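Local coordinates for ThiS protein (Escherichia coli, PDB 1ZUD) that serves as the sulfur carrier that donates sulfur for making the thiazole phosphate moiety of thiamine phosphate, at residues 8-13 with 19-24. Numbering follows the deposited sequence.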
ATOM      1  N   GLN D   8      10.772   2.946  22.863  1.00 46.64           N
ATOM      2  CA  GLN D   8      10.658   2.738  24.307  1.00 45.88           C
ATOM      3  C   GLN D   8      11.734   3.520  25.084  1.00 45.75           C
ATOM      4  O   GLN D   8      12.901   3.554  24.701  1.00 41.82           O
ATOM      5  CB  GLN D   8      10.808   1.247  24.623  1.00 51.91           C
ATOM      6  CG  GLN D   8       9.644   0.369  24.178  1.00 61.56           C
ATOM      7  CD  GLN D   8       8.686   0.033  25.316  1.00 70.93           C
ATOM      8  OE1 GLN D   8       9.057  -0.669  26.269  1.00 68.98           O
ATOM      9  NE2 GLN D   8       7.445   0.537  25.227  1.00 75.25           N
ATOM     10  N   ALA D   9      11.346   4.134  26.189  1.00 43.15           N
ATOM     11  CA  ALA D   9      12.300   4.898  26.977  1.00 42.68           C
ATOM     12  C   ALA D   9      13.306   3.968  27.635  1.00 41.15           C
ATOM     13  O   ALA D   9      12.961   2.873  28.048  1.00 36.74           O
ATOM     14  CB  ALA D   9      11.576   5.709  28.041  1.00 45.50           C
ATOM     15  N   MET D  10      14.562   4.398  27.697  1.00 43.44           N
ATOM     16  CA  MET D  10      15.609   3.608  28.360  1.00 44.90           C
ATOM     17  C   MET D  10      16.743   4.510  28.847  1.00 44.53           C
ATOM     18  O   MET D  10      16.954   5.607  28.328  1.00 38.43           O
ATOM     19  CB  MET D  10      16.171   2.497  27.450  1.00 43.23           C
ATOM     20  CG  MET D  10      17.177   2.880  26.374  1.00 51.15           C
ATOM     21  SD  MET D  10      18.189   1.408  25.790  1.00 48.17           S
ATOM     22  CE  MET D  10      19.830   2.100  25.822  1.00 63.03           C
ATOM     23  N   GLN D  11      17.433   4.061  29.884  1.00 48.05           N
ATOM     24  CA  GLN D  11      18.548   4.827  30.428  1.00 52.45           C
ATOM     25  C   GLN D  11      19.808   4.123  29.997  1.00 47.16           C
ATOM     26  O   GLN D  11      19.824   2.908  29.896  1.00 48.80           O
ATOM     27  CB  GLN D  11      18.547   4.826  31.966  1.00 59.72           C
ATOM     28  CG  GLN D  11      17.422   5.576  32.643  1.00 69.33           C
ATOM     29  CD  GLN D  11      17.932   6.590  33.671  1.00 76.70           C
ATOM     30  OE1 GLN D  11      18.398   7.689  33.319  1.00 78.54           O
ATOM     31  NE2 GLN D  11      17.861   6.218  34.952  1.00 77.51           N
ATOM     32  N   CYS D  12      20.854   4.880  29.746  1.00 47.00           N
ATOM     33  CA  CYS D  12      22.152   4.304  29.393  1.00 50.26           C
ATOM     34  C   CYS D  12      23.218   5.354  29.735  1.00 49.52           C
ATOM     35  O   CYS D  12      22.902   6.541  29.879  1.00 48.92           O
ATOM     36  CB  CYS D  12      22.213   3.953  27.903  1.00 49.40           C
ATOM     37  SG  CYS D  12      22.135   5.367  26.784  1.00 54.47           S
ATOM     38  N   ALA D  13      24.467   4.919  29.869  1.00 45.08           N
ATOM     39  CA  ALA D  13      25.558   5.830  30.198  1.00 48.88           C
ATOM     40  C   ALA D  13      25.796   6.896  29.130  1.00 48.64           C
ATOM     41  O   ALA D  13      25.455   6.729  27.955  1.00 46.52           O
ATOM     42  CB  ALA D  13      26.878   5.019  30.424  1.00 47.25           C
ATOM     43  N   HIS D  19      28.237   1.150  19.022  1.00 24.92           N
ATOM     44  CA  HIS D  19      28.721  -0.216  19.200  1.00 25.54           C
ATOM     45  C   HIS D  19      28.651  -0.604  20.672  1.00 27.22           C
ATOM     46  O   HIS D  19      28.149  -1.681  21.022  1.00 25.05           O
ATOM     47  CB  HIS D  19      30.196  -0.352  18.691  1.00 27.12           C
ATOM     48  CG  HIS D  19      30.887  -1.600  19.143  1.00 26.40           C
ATOM     49  ND1 HIS D  19      30.766  -2.808  18.479  1.00 25.97           N
ATOM     50  CD2 HIS D  19      31.648  -1.848  20.235  1.00 29.43           C
ATOM     51  CE1 HIS D  19      31.411  -3.745  19.152  1.00 26.81           C
ATOM     52  NE2 HIS D  19      31.951  -3.191  20.219  1.00 30.64           N
ATOM     53  N   GLU D  20      29.149   0.251  21.563  1.00 26.68           N
ATOM     54  CA  GLU D  20      29.122  -0.129  22.987  1.00 27.33           C
ATOM     55  C   GLU D  20      27.692  -0.305  23.502  1.00 24.64           C
ATOM     56  O   GLU D  20      27.397  -1.199  24.301  1.00 26.86           O
ATOM     57  CB  GLU D  20      29.833   0.938  23.844  1.00 32.88           C
ATOM     58  CG  GLU D  20      31.273   1.245  23.364  1.00 40.69           C
ATOM     59  CD  GLU D  20      31.973   2.326  24.216  1.00 50.07           C
ATOM     60  OE1 GLU D  20      31.493   3.491  24.261  1.00 44.18           O
ATOM     61  OE2 GLU D  20      33.007   2.000  24.844  1.00 56.75           O
ATOM     62  N   LEU D  21      26.800   0.581  23.073  1.00 27.83           N
ATOM     63  CA  LEU D  21      25.404   0.450  23.491  1.00 31.00           C
ATOM     64  C   LEU D  21      24.802  -0.875  22.975  1.00 31.78           C
ATOM     65  O   LEU D  21      24.130  -1.584  23.724  1.00 32.01           O
ATOM     66  CB  LEU D  21      24.564   1.626  22.948  1.00 32.96           C
ATOM     67  CG  LEU D  21      23.067   1.523  23.278  1.00 31.51           C
ATOM     68  CD1 LEU D  21      22.923   1.529  24.784  1.00 32.83           C
ATOM     69  CD2 LEU D  21      22.276   2.653  22.667  1.00 28.46           C
ATOM     70  N   LEU D  22      25.036  -1.218  21.708  1.00 31.25           N
ATOM     71  CA  LEU D  22      24.448  -2.460  21.169  1.00 32.37           C
ATOM     72  C   LEU D  22      25.018  -3.659  21.939  1.00 29.32           C
ATOM     73  O   LEU D  22      24.314  -4.639  22.214  1.00 29.25           O
ATOM     74  CB  LEU D  22      24.714  -2.580  19.642  1.00 27.73           C
ATOM     75  CG  LEU D  22      24.069  -1.438  18.813  1.00 32.27           C
ATOM     76  CD1 LEU D  22      24.322  -1.652  17.327  1.00 26.59           C
ATOM     77  CD2 LEU D  22      22.549  -1.383  19.093  1.00 31.70           C
ATOM     78  N   GLU D  23      26.286  -3.558  22.313  1.00 31.17           N
ATOM     79  CA  GLU D  23      26.962  -4.610  23.080  1.00 33.74           C
ATOM     80  C   GLU D  23      26.306  -4.752  24.450  1.00 32.51           C
ATOM     81  O   GLU D  23      26.035  -5.872  24.912  1.00 31.36           O
ATOM     82  CB  GLU D  23      28.452  -4.278  23.270  1.00 38.81           C
ATOM     83  CG  GLU D  23      29.309  -4.540  22.052  1.00 43.93           C
ATOM     84  CD  GLU D  23      29.476  -6.032  21.766  1.00 52.47           C
ATOM     85  OE1 GLU D  23      30.341  -6.694  22.404  1.00 57.09           O
ATOM     86  OE2 GLU D  23      28.739  -6.548  20.907  1.00 47.72           O
ATOM     87  N   GLN D  24      26.047  -3.618  25.091  1.00 34.23           N
ATOM     88  CA  GLN D  24      25.381  -3.620  26.403  1.00 37.02           C
ATOM     89  C   GLN D  24      23.988  -4.323  26.310  1.00 41.52           C
ATOM     90  O   GLN D  24      23.631  -5.131  27.173  1.00 42.41           O
ATOM     91  CB  GLN D  24      25.191  -2.185  26.874  1.00 39.19           C
ATOM     92  CG  GLN D  24      25.024  -2.042  28.368  1.00 52.82           C
ATOM     93  CD  GLN D  24      26.155  -2.728  29.154  1.00 58.68           C
ATOM     94  OE1 GLN D  24      25.934  -3.741  29.811  1.00 61.41           O
ATOM     95  NE2 GLN D  24      27.371  -2.176  29.073  1.00 61.09           N
TER
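A backbone bond of 2.9 Å from E23 N to H19 O, with an equally short one from Q24 N to E20 O, closes the helical turn that presents L21 to M10 and C12 of segment 8-13. No hydrogen bond crosses between the two segments; the contact is a worked example of a wholly apolar meeting, made by M10 of the edge strand, C12 just beyond it and L21 of the helix. The closest approach is between two methyl groups, M10 and L21 reaching toward each other tip to tip until M10 CE stands 3.3 Å from L21 CD1, tighter than carbon atoms usually approach. The same methyl, M10 CE, also reaches L21 CD2 at 4.0 Å, so it meets both branches of the leucine but sits much closer to CD1. A bend at chi3 (-133°) brings CE round the sulfur of M10, while L21 holds CG anti to its own amide nitrogen (chi1 177°), carrying its forked end across to the strand although its CB sets out obliquely.

C12, two residues beyond M10 on the same face, adds a second, looser touch, its CB 4.0 Å from L21 CD1. Within segment 8-13 this CB lies 3.7 Å from M10 CE, closing a small triangle of carbon atoms with CD1 as its third corner. The area buried between the segments is small, 95 Å² in all.

In the ubiquitin-like beta-grasp fold, the first two strands form a hairpin and the helix lies across the sheet. Here strand 8-11 is the outer member of that hairpin, antiparallel to strand 2-5, whose I3 touches both M10 and C12, and helix 18-24 extends the apolar layer inward, with L21 on I57 and L22 on L59 of strand 56-61.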